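Local coordinates for protein transmembrane beta-barrels (Synthetic construct, PDB 6X9Z) that is a de novo designed eight-stranded transmembrane beta-barrel, probably made to fold and insert into lipid membranes, at residues Met1-Val13 with Val25-Asp39. Numbering follows the deposited sequence.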
ATOM      1  N   MET A   1      10.169 -15.935  -7.243  1.00 34.72           N
ATOM      2  CA  MET A   1      10.695 -14.869  -8.088  1.00 34.35           C
ATOM      3  C   MET A   1      10.854 -13.548  -7.336  1.00 33.56           C
ATOM      4  O   MET A   1      10.298 -13.362  -6.251  1.00 32.94           O
ATOM      5  CB  MET A   1       9.798 -14.665  -9.309  1.00 34.60           C
ATOM      6  CG  MET A   1      10.068 -15.646 -10.433  1.00 34.90           C
ATOM      7  SD  MET A   1       9.688 -17.341  -9.967  1.00 35.90           S
ATOM      8  CE  MET A   1       7.907 -17.339 -10.146  1.00 35.39           C
ATOM      9  N   GLU A   2      11.600 -12.629  -7.943  1.00 33.89           N
ATOM     10  CA  GLU A   2      12.012 -11.370  -7.337  1.00 34.03           C
ATOM     11  C   GLU A   2      11.236 -10.197  -7.926  1.00 33.57           C
ATOM     12  O   GLU A   2      10.512 -10.323  -8.917  1.00 33.90           O
ATOM     13  CB  GLU A   2      13.514 -11.133  -7.548  1.00 34.17           C
ATOM     14  CG  GLU A   2      14.429 -12.220  -7.005  1.00 34.68           C
ATOM     15  CD  GLU A   2      15.892 -12.001  -7.384  1.00 36.18           C
ATOM     16  OE1 GLU A   2      16.211 -10.957  -7.993  1.00 35.71           O
ATOM     17  OE2 GLU A   2      16.724 -12.877  -7.071  1.00 40.50           O
ATOM     18  N   GLN A   3      11.404  -9.037  -7.299  1.00 32.84           N
ATOM     19  CA  GLN A   3      11.025  -7.789  -7.937  1.00 32.52           C
ATOM     20  C   GLN A   3      12.068  -7.410  -8.983  1.00 32.46           C
ATOM     21  O   GLN A   3      13.215  -7.861  -8.943  1.00 32.84           O
ATOM     22  CB  GLN A   3      10.918  -6.654  -6.920  1.00 31.63           C
ATOM     23  CG  GLN A   3       9.899  -6.839  -5.820  1.00 31.63           C
ATOM     24  CD  GLN A   3      10.026  -5.759  -4.766  1.00 31.34           C
ATOM     25  OE1 GLN A   3       9.032  -5.176  -4.328  1.00 31.23           O
ATOM     26  NE2 GLN A   3      11.260  -5.483  -4.351  1.00 30.80           N
ATOM     27  N   LYS A   4      11.659  -6.557  -9.917  0.38 32.71           N
ATOM     28  CA  LYS A   4      12.600  -5.937 -10.835  1.00 32.82           C
ATOM     29  C   LYS A   4      13.022  -4.604 -10.242  1.00 32.42           C
ATOM     30  O   LYS A   4      12.212  -3.665 -10.229  1.00 32.27           O
ATOM     31  CB  LYS A   4      11.968  -5.736 -12.210  1.00 33.09           C
ATOM     32  CG  LYS A   4      12.938  -5.250 -13.272  1.00 33.01           C
ATOM     33  CD  LYS A   4      14.062  -6.251 -13.458  1.00 33.93           C
ATOM     34  CE  LYS A   4      14.964  -5.886 -14.618  0.20 34.75           C
ATOM     35  NZ  LYS A   4      16.002  -6.932 -14.793  1.00 34.92           N
ATOM     36  N   PRO A   5      14.244  -4.472  -9.723  1.00 32.11           N
ATOM     37  CA  PRO A   5      14.652  -3.209  -9.093  1.00 31.75           C
ATOM     38  C   PRO A   5      14.492  -2.033 -10.043  1.00 31.93           C
ATOM     39  O   PRO A   5      14.859  -2.102 -11.220  1.00 31.23           O
ATOM     40  CB  PRO A   5      16.122  -3.455  -8.734  1.00 31.66           C
ATOM     41  CG  PRO A   5      16.195  -4.930  -8.529  1.00 32.36           C
ATOM     42  CD  PRO A   5      15.282  -5.507  -9.583  1.00 32.73           C
ATOM     43  N   GLY A   6      13.924  -0.948  -9.519  1.00 31.49           N
ATOM     44  CA  GLY A   6      13.584   0.207 -10.315  1.00 31.76           C
ATOM     45  C   GLY A   6      12.152   0.228 -10.800  1.00 31.78           C
ATOM     46  O   GLY A   6      11.734   1.224 -11.402  1.00 31.95           O
ATOM     47  N   THR A   7      11.397  -0.844 -10.572  1.00 31.67           N
ATOM     48  CA  THR A   7       9.984  -0.859 -10.927  1.00 32.64           C
ATOM     49  C   THR A   7       9.246   0.200 -10.122  1.00 32.03           C
ATOM     50  O   THR A   7       9.364   0.249  -8.894  1.00 31.82           O
ATOM     51  CB  THR A   7       9.380  -2.237 -10.673  1.00 33.30           C
ATOM     52  OG1 THR A   7       9.988  -3.196 -11.550  1.00 33.70           O
ATOM     53  CG2 THR A   7       7.876  -2.214 -10.919  1.00 34.29           C
ATOM     54  N   LEU A   8       8.503   1.057 -10.811  0.46 32.29           N
ATOM     55  CA  LEU A   8       7.674   2.073 -10.178  1.00 32.68           C
ATOM     56  C   LEU A   8       6.217   1.773 -10.484  1.00 34.16           C
ATOM     57  O   LEU A   8       5.851   1.559 -11.646  1.00 34.39           O
ATOM     58  CB  LEU A   8       8.038   3.474 -10.666  1.00 33.21           C
ATOM     59  CG  LEU A   8       7.297   4.625  -9.978  1.00 32.61           C
ATOM     60  CD1 LEU A   8       7.650   4.693  -8.511  1.00 32.04           C
ATOM     61  CD2 LEU A   8       7.610   5.946 -10.674  1.00 33.83           C
ATOM     62  N   MET A   9       5.392   1.746  -9.445  1.00 33.66           N
ATOM     63  CA  MET A   9       3.974   1.482  -9.613  1.00 33.66           C
ATOM     64  C   MET A   9       3.181   2.503  -8.818  1.00 33.33           C
ATOM     65  O   MET A   9       3.447   2.712  -7.632  1.00 33.09           O
ATOM     66  CB  MET A   9       3.625   0.059  -9.181  1.00 33.34           C
ATOM     67  CG  MET A   9       4.121  -0.982 -10.171  1.00 34.25           C
ATOM     68  SD  MET A   9       3.491  -2.605  -9.758  1.00 35.80           S
ATOM     69  CE  MET A   9       4.350  -2.857  -8.211  1.00 37.15           C
ATOM     70  N   VAL A  10       2.228   3.141  -9.485  1.00 32.90           N
ATOM     71  CA  VAL A  10       1.285   4.044  -8.843  1.00 32.30           C
ATOM     72  C   VAL A  10       0.034   3.248  -8.510  1.00 32.41           C
ATOM     73  O   VAL A  10      -0.472   2.492  -9.348  1.00 31.75           O
ATOM     74  CB  VAL A  10       0.953   5.238  -9.754  1.00 31.88           C
ATOM     75  CG1 VAL A  10      -0.177   6.060  -9.160  1.00 32.39           C
ATOM     76  CG2 VAL A  10       2.188   6.094  -9.967  1.00 32.48           C
ATOM     77  N   TYR A  11      -0.458   3.408  -7.285  1.00 31.42           N
ATOM     78  CA  TYR A  11      -1.624   2.678  -6.827  1.00 31.17           C
ATOM     79  C   TYR A  11      -2.668   3.650  -6.300  1.00 31.65           C
ATOM     80  O   TYR A  11      -2.351   4.770  -5.889  1.00 31.38           O
ATOM     81  CB  TYR A  11      -1.257   1.658  -5.741  1.00 30.88           C
ATOM     82  CG  TYR A  11      -0.782   2.258  -4.433  1.00 32.13           C
ATOM     83  CD1 TYR A  11      -1.692   2.627  -3.448  1.00 32.28           C
ATOM     84  CD2 TYR A  11       0.571   2.434  -4.171  1.00 32.78           C
ATOM     85  CE1 TYR A  11      -1.276   3.162  -2.250  1.00 32.90           C
ATOM     86  CE2 TYR A  11       1.000   2.972  -2.969  1.00 33.57           C
ATOM     87  CZ  TYR A  11       0.068   3.335  -2.011  1.00 34.15           C
ATOM     88  OH  TYR A  11       0.480   3.868  -0.808  1.00 35.75           O
ATOM     89  N   VAL A  12      -3.918   3.205  -6.326  1.00 31.00           N
ATOM     90  CA  VAL A  12      -5.017   3.906  -5.672  1.00 31.37           C
ATOM     91  C   VAL A  12      -5.880   2.858  -4.987  1.00 31.75           C
ATOM     92  O   VAL A  12      -6.280   1.870  -5.611  1.00 31.33           O
ATOM     93  CB  VAL A  12      -5.842   4.749  -6.663  1.00 30.96           C
ATOM     94  CG1 VAL A  12      -5.066   5.992  -7.068  1.00 30.53           C
ATOM     95  CG2 VAL A  12      -6.198   3.937  -7.892  1.00 30.52           C
ATOM     96  N   VAL A  13      -6.138   3.046  -3.695  1.00 31.92           N
ATOM     97  CA  VAL A  13      -6.882   2.055  -2.931  1.00 32.30           C
ATOM     98  C   VAL A  13      -7.942   2.740  -2.088  1.00 32.62           C
ATOM     99  O   VAL A  13      -7.821   3.908  -1.711  0.88 33.03           O
ATOM    100  CB  VAL A  13      -5.974   1.190  -2.028  1.00 32.15           C
ATOM    101  CG1 VAL A  13      -4.897   0.516  -2.846  1.00 31.20           C
ATOM    102  CG2 VAL A  13      -5.372   2.025  -0.903  1.00 33.18           C
ATOM    103  N   VAL A  25      -6.524   6.175  -0.573  1.00 34.37           N
ATOM    104  CA  VAL A  25      -5.089   6.406  -0.548  1.00 34.49           C
ATOM    105  C   VAL A  25      -4.560   6.303  -1.969  1.00 33.87           C
ATOM    106  O   VAL A  25      -4.812   5.311  -2.666  1.00 33.19           O
ATOM    107  CB  VAL A  25      -4.366   5.414   0.381  1.00 35.57           C
ATOM    108  CG1 VAL A  25      -2.871   5.657   0.367  1.00 35.85           C
ATOM    109  CG2 VAL A  25      -4.907   5.524   1.806  1.00 36.93           C
ATOM    110  N   GLY A  26      -3.844   7.337  -2.399  1.00 34.44           N
ATOM    111  CA  GLY A  26      -3.121   7.302  -3.657  1.00 32.79           C
ATOM    112  C   GLY A  26      -1.639   7.459  -3.393  1.00 33.15           C
ATOM    113  O   GLY A  26      -1.240   8.273  -2.552  1.00 34.02           O
ATOM    114  N   GLY A  27      -0.811   6.686  -4.091  1.00 32.43           N
ATOM    115  CA  GLY A  27       0.616   6.735  -3.839  1.00 32.74           C
ATOM    116  C   GLY A  27       1.474   5.938  -4.803  1.00 33.13           C
ATOM    117  O   GLY A  27       1.062   5.680  -5.940  1.00 32.44           O
ATOM    118  N   ALA A  28       2.661   5.529  -4.356  1.00 33.11           N
ATOM    119  CA  ALA A  28       3.561   4.769  -5.209  1.00 33.13           C
ATOM    120  C   ALA A  28       4.362   3.783  -4.374  1.00 32.87           C
ATOM    121  O   ALA A  28       4.632   4.016  -3.193  1.00 33.31           O
ATOM    122  CB  ALA A  28       4.508   5.688  -5.986  1.00 32.22           C
ATOM    123  N   GLN A  29       4.736   2.680  -5.009  1.00 32.65           N
ATOM    124  CA  GLN A  29       5.637   1.689  -4.438  1.00 32.35           C
ATOM    125  C   GLN A  29       6.805   1.517  -5.395  1.00 32.19           C
ATOM    126  O   GLN A  29       6.607   1.192  -6.571  1.00 32.53           O
ATOM    127  CB  GLN A  29       4.915   0.361  -4.197  1.00 32.60           C
ATOM    128  CG  GLN A  29       3.838   0.444  -3.116  1.00 33.85           C
ATOM    129  CD  GLN A  29       3.094  -0.866  -2.907  1.00 34.35           C
ATOM    130  OE1 GLN A  29       3.122  -1.754  -3.761  1.00 34.54           O
ATOM    131  NE2 GLN A  29       2.425  -0.992  -1.763  1.00 34.24           N
ATOM    132  N   TYR A  30       8.016   1.740  -4.895  1.00 31.46           N
ATOM    133  CA  TYR A  30       9.224   1.682  -5.703  1.00 31.27           C
ATOM    134  C   TYR A  30      10.116   0.574  -5.163  1.00 31.32           C
ATOM    135  O   TYR A  30      10.537   0.623  -4.003  1.00 30.59           O
ATOM    136  CB  TYR A  30       9.948   3.029  -5.692  1.00 31.16           C
ATOM    137  CG  TYR A  30      11.226   3.038  -6.499  1.00 31.10           C
ATOM    138  CD1 TYR A  30      12.459   2.937  -5.874  1.00 31.41           C
ATOM    139  CD2 TYR A  30      11.199   3.137  -7.884  1.00 31.09           C
ATOM    140  CE1 TYR A  30      13.627   2.937  -6.601  1.00 31.27           C
ATOM    141  CE2 TYR A  30      12.367   3.138  -8.621  1.00 30.88           C
ATOM    142  CZ  TYR A  30      13.577   3.037  -7.970  1.00 31.30           C
ATOM    143  OH  TYR A  30      14.753   3.040  -8.678  1.00 31.85           O
ATOM    144  N   ALA A  31      10.391  -0.425  -5.998  1.00 30.93           N
ATOM    145  CA  ALA A  31      11.257  -1.534  -5.615  1.00 30.62           C
ATOM    146  C   ALA A  31      12.706  -1.074  -5.694  1.00 30.67           C
ATOM    147  O   ALA A  31      13.212  -0.782  -6.782  1.00 30.71           O
ATOM    148  CB  ALA A  31      11.014  -2.742  -6.516  1.00 31.01           C
ATOM    149  N   VAL A  32      13.378  -1.005  -4.540  1.00 30.63           N
ATOM    150  CA  VAL A  32      14.774  -0.576  -4.491  1.00 30.56           C
ATOM    151  C   VAL A  32      15.753  -1.733  -4.626  1.00 30.24           C
ATOM    152  O   VAL A  32      16.942  -1.495  -4.888  1.00 30.30           O
ATOM    153  CB  VAL A  32      15.080   0.171  -3.178  1.00 30.48           C
ATOM    154  CG1 VAL A  32      14.161   1.383  -3.021  1.00 30.13           C
ATOM    155  CG2 VAL A  32      14.932  -0.767  -1.998  1.00 30.16           C
ATOM    156  N   SER A  33      15.300  -2.969  -4.449  1.00 30.53           N
ATOM    157  CA  SER A  33      16.151  -4.152  -4.498  1.00 30.96           C
ATOM    158  C   SER A  33      15.270  -5.337  -4.886  1.00 31.28           C
ATOM    159  O   SER A  33      14.057  -5.172  -5.076  1.00 31.62           O
ATOM    160  CB  SER A  33      16.854  -4.380  -3.145  1.00 30.89           C
ATOM    161  OG  SER A  33      15.925  -4.612  -2.103  1.00 31.02           O
ATOM    162  N   PRO A  34      15.845  -6.539  -5.048  1.00 32.17           N
ATOM    163  CA  PRO A  34      14.997  -7.694  -5.401  1.00 32.00           C
ATOM    164  C   PRO A  34      13.833  -7.955  -4.460  1.00 32.03           C
ATOM    165  O   PRO A  34      12.813  -8.500  -4.906  0.41 31.94           O
ATOM    166  CB  PRO A  34      15.991  -8.859  -5.397  1.00 32.92           C
ATOM    167  CG  PRO A  34      17.232  -8.244  -5.896  1.00 34.06           C
ATOM    168  CD  PRO A  34      17.271  -6.850  -5.284  1.00 33.06           C
ATOM    169  N   TYR A  35      13.931  -7.588  -3.183  1.00 31.20           N
ATOM    170  CA  TYR A  35      12.872  -7.905  -2.233  1.00 31.46           C
ATOM    171  C   TYR A  35      12.369  -6.721  -1.419  1.00 30.72           C
ATOM    172  O   TYR A  35      11.282  -6.825  -0.842  0.80 30.96           O
ATOM    173  CB  TYR A  35      13.330  -9.021  -1.277  1.00 32.40           C
ATOM    174  CG  TYR A  35      13.688 -10.313  -1.997  1.00 32.92           C
ATOM    175  CD1 TYR A  35      14.992 -10.799  -2.001  1.00 33.67           C
ATOM    176  CD2 TYR A  35      12.721 -11.032  -2.689  1.00 33.04           C
ATOM    177  CE1 TYR A  35      15.319 -11.974  -2.668  1.00 34.45           C
ATOM    178  CE2 TYR A  35      13.037 -12.204  -3.354  1.00 33.98           C
ATOM    179  CZ  TYR A  35      14.335 -12.670  -3.342  1.00 34.79           C
ATOM    180  OH  TYR A  35      14.646 -13.837  -4.004  1.00 34.42           O
ATOM    181  N   LEU A  36      13.086  -5.602  -1.370  1.00 30.71           N
ATOM    182  CA  LEU A  36      12.650  -4.447  -0.598  1.00 31.03           C
ATOM    183  C   LEU A  36      12.023  -3.396  -1.506  1.00 31.08           C
ATOM    184  O   LEU A  36      12.320  -3.317  -2.700  1.00 29.94           O
ATOM    185  CB  LEU A  36      13.816  -3.827   0.179  1.00 31.06           C
ATOM    186  CG  LEU A  36      14.523  -4.764   1.163  1.00 30.61           C
ATOM    187  CD1 LEU A  36      15.619  -4.038   1.928  1.00 30.38           C
ATOM    188  CD2 LEU A  36      13.522  -5.398   2.113  1.00 30.25           C
ATOM    189  N   PHE A  37      11.140  -2.588  -0.927  1.00 30.42           N
ATOM    190  CA  PHE A  37      10.522  -1.508  -1.674  1.00 30.64           C
ATOM    191  C   PHE A  37      10.195  -0.365  -0.727  1.00 31.51           C
ATOM    192  O   PHE A  37      10.019  -0.568   0.477  1.00 30.70           O
ATOM    193  CB  PHE A  37       9.256  -1.968  -2.414  1.00 30.72           C
ATOM    194  CG  PHE A  37       8.139  -2.423  -1.509  1.00 30.89           C
ATOM    195  CD1 PHE A  37       7.120  -1.553  -1.154  1.00 31.21           C
ATOM    196  CD2 PHE A  37       8.096  -3.725  -1.035  1.00 30.74           C
ATOM    197  CE1 PHE A  37       6.091  -1.970  -0.331  1.00 31.26           C
ATOM    198  CE2 PHE A  37       7.071  -4.144  -0.207  1.00 30.62           C
ATOM    199  CZ  PHE A  37       6.065  -3.268   0.139  1.00 30.82           C
ATOM    200  N   LEU A  38      10.145   0.838  -1.285  1.00 30.44           N
ATOM    201  CA  LEU A  38       9.687   2.018  -0.573  1.00 31.44           C
ATOM    202  C   LEU A  38       8.244   2.298  -0.959  1.00 32.19           C
ATOM    203  O   LEU A  38       7.796   1.953  -2.054  1.00 31.94           O
ATOM    204  CB  LEU A  38      10.568   3.231  -0.883  1.00 30.46           C
ATOM    205  CG  LEU A  38      12.034   3.053  -0.479  1.00 30.41           C
ATOM    206  CD1 LEU A  38      12.885   4.237  -0.924  1.00 29.94           C
ATOM    207  CD2 LEU A  38      12.153   2.839   1.023  1.00 30.08           C
ATOM    208  N   ASP A  39       7.514   2.907  -0.029  1.00 32.86           N
ATOM    209  CA  ASP A  39       6.112   3.233  -0.233  1.00 33.54           C
ATOM    210  C   ASP A  39       5.882   4.645   0.276  1.00 34.12           C
ATOM    211  O   ASP A  39       6.251   4.968   1.408  1.00 34.88           O
ATOM    212  CB  ASP A  39       5.200   2.237   0.493  1.00 33.64           C
ATOM    213  CG  ASP A  39       3.759   2.309   0.026  1.00 35.13           C
ATOM    214  OD1 ASP A  39       3.278   3.418  -0.290  0.61 35.08           O
ATOM    215  OD2 ASP A  39       3.098   1.250  -0.023  0.52 35.39           O
TER
HETATM  216  O   HOH W   1      12.473 -15.650  -4.976  1.00 35.09           O
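Tyr11 lies across Gly27 in the mortise-tenon manner of designed and natural transmembrane beta-barrels, an aromatic ring folded over a glycine of the neighbouring antiparallel strand. Gly27 CA sits over one ring face, 4.1 Å from the centroid, a CH-pi contact, and a side chain at Gly27 would clash with Tyr11 OH. Tyr11 CG stands between its own backbone N and carbonyl carbon (chi1 67°), which tips the ring over the adjacent strand. Its hydroxyl thereby reaches past that strand to the next one and donates to the syn lone pair of Asp39 OD1, 2.9 Å from Tyr11 OH, with ring and carboxylate planes 77° apart. Gln29 NE2 grips the other oxygen, meeting Asp39 OD2 from above the carboxylate plane at 2.9 Å, while Val25 CG1 abuts the ring edge at Tyr11 CE1. A leucine in place of Tyr11 would probably leave Asp39 OD1 without this donor and uncover the backbone at Gly27. Paired backbone hydrogen bonds at Met9–Gln29, Tyr11–Gly27 and Val13–Val25 zip strands 8-13 and 25-31 together. On the other sheet face Leu8 CD1 rests at the edge of the Tyr30 ring, 3.9 Å from Tyr30 CD2. Ahead of strand 8-13, the extended Gln3 side chain enters the loop that leads from Ala31 to Leu36: Gln3 NE2 donates to Leu36 O at 2.9 Å, from above the carbonyl plane, and weakly to Ser33 O, while Gln3 N bonds Pro34 O at 2.8 Å. Inside the barrel, Lys71 of strand 66-77 forms a salt bridge with Asp39 OD2, and Met101 of strand 98-106 touches Tyr11, Val13 and Gln29; strand 112-121 flanks strand 8-17 through the Val10–Tyr120 and Val12–Ile118 backbone bonds, closing the barrel.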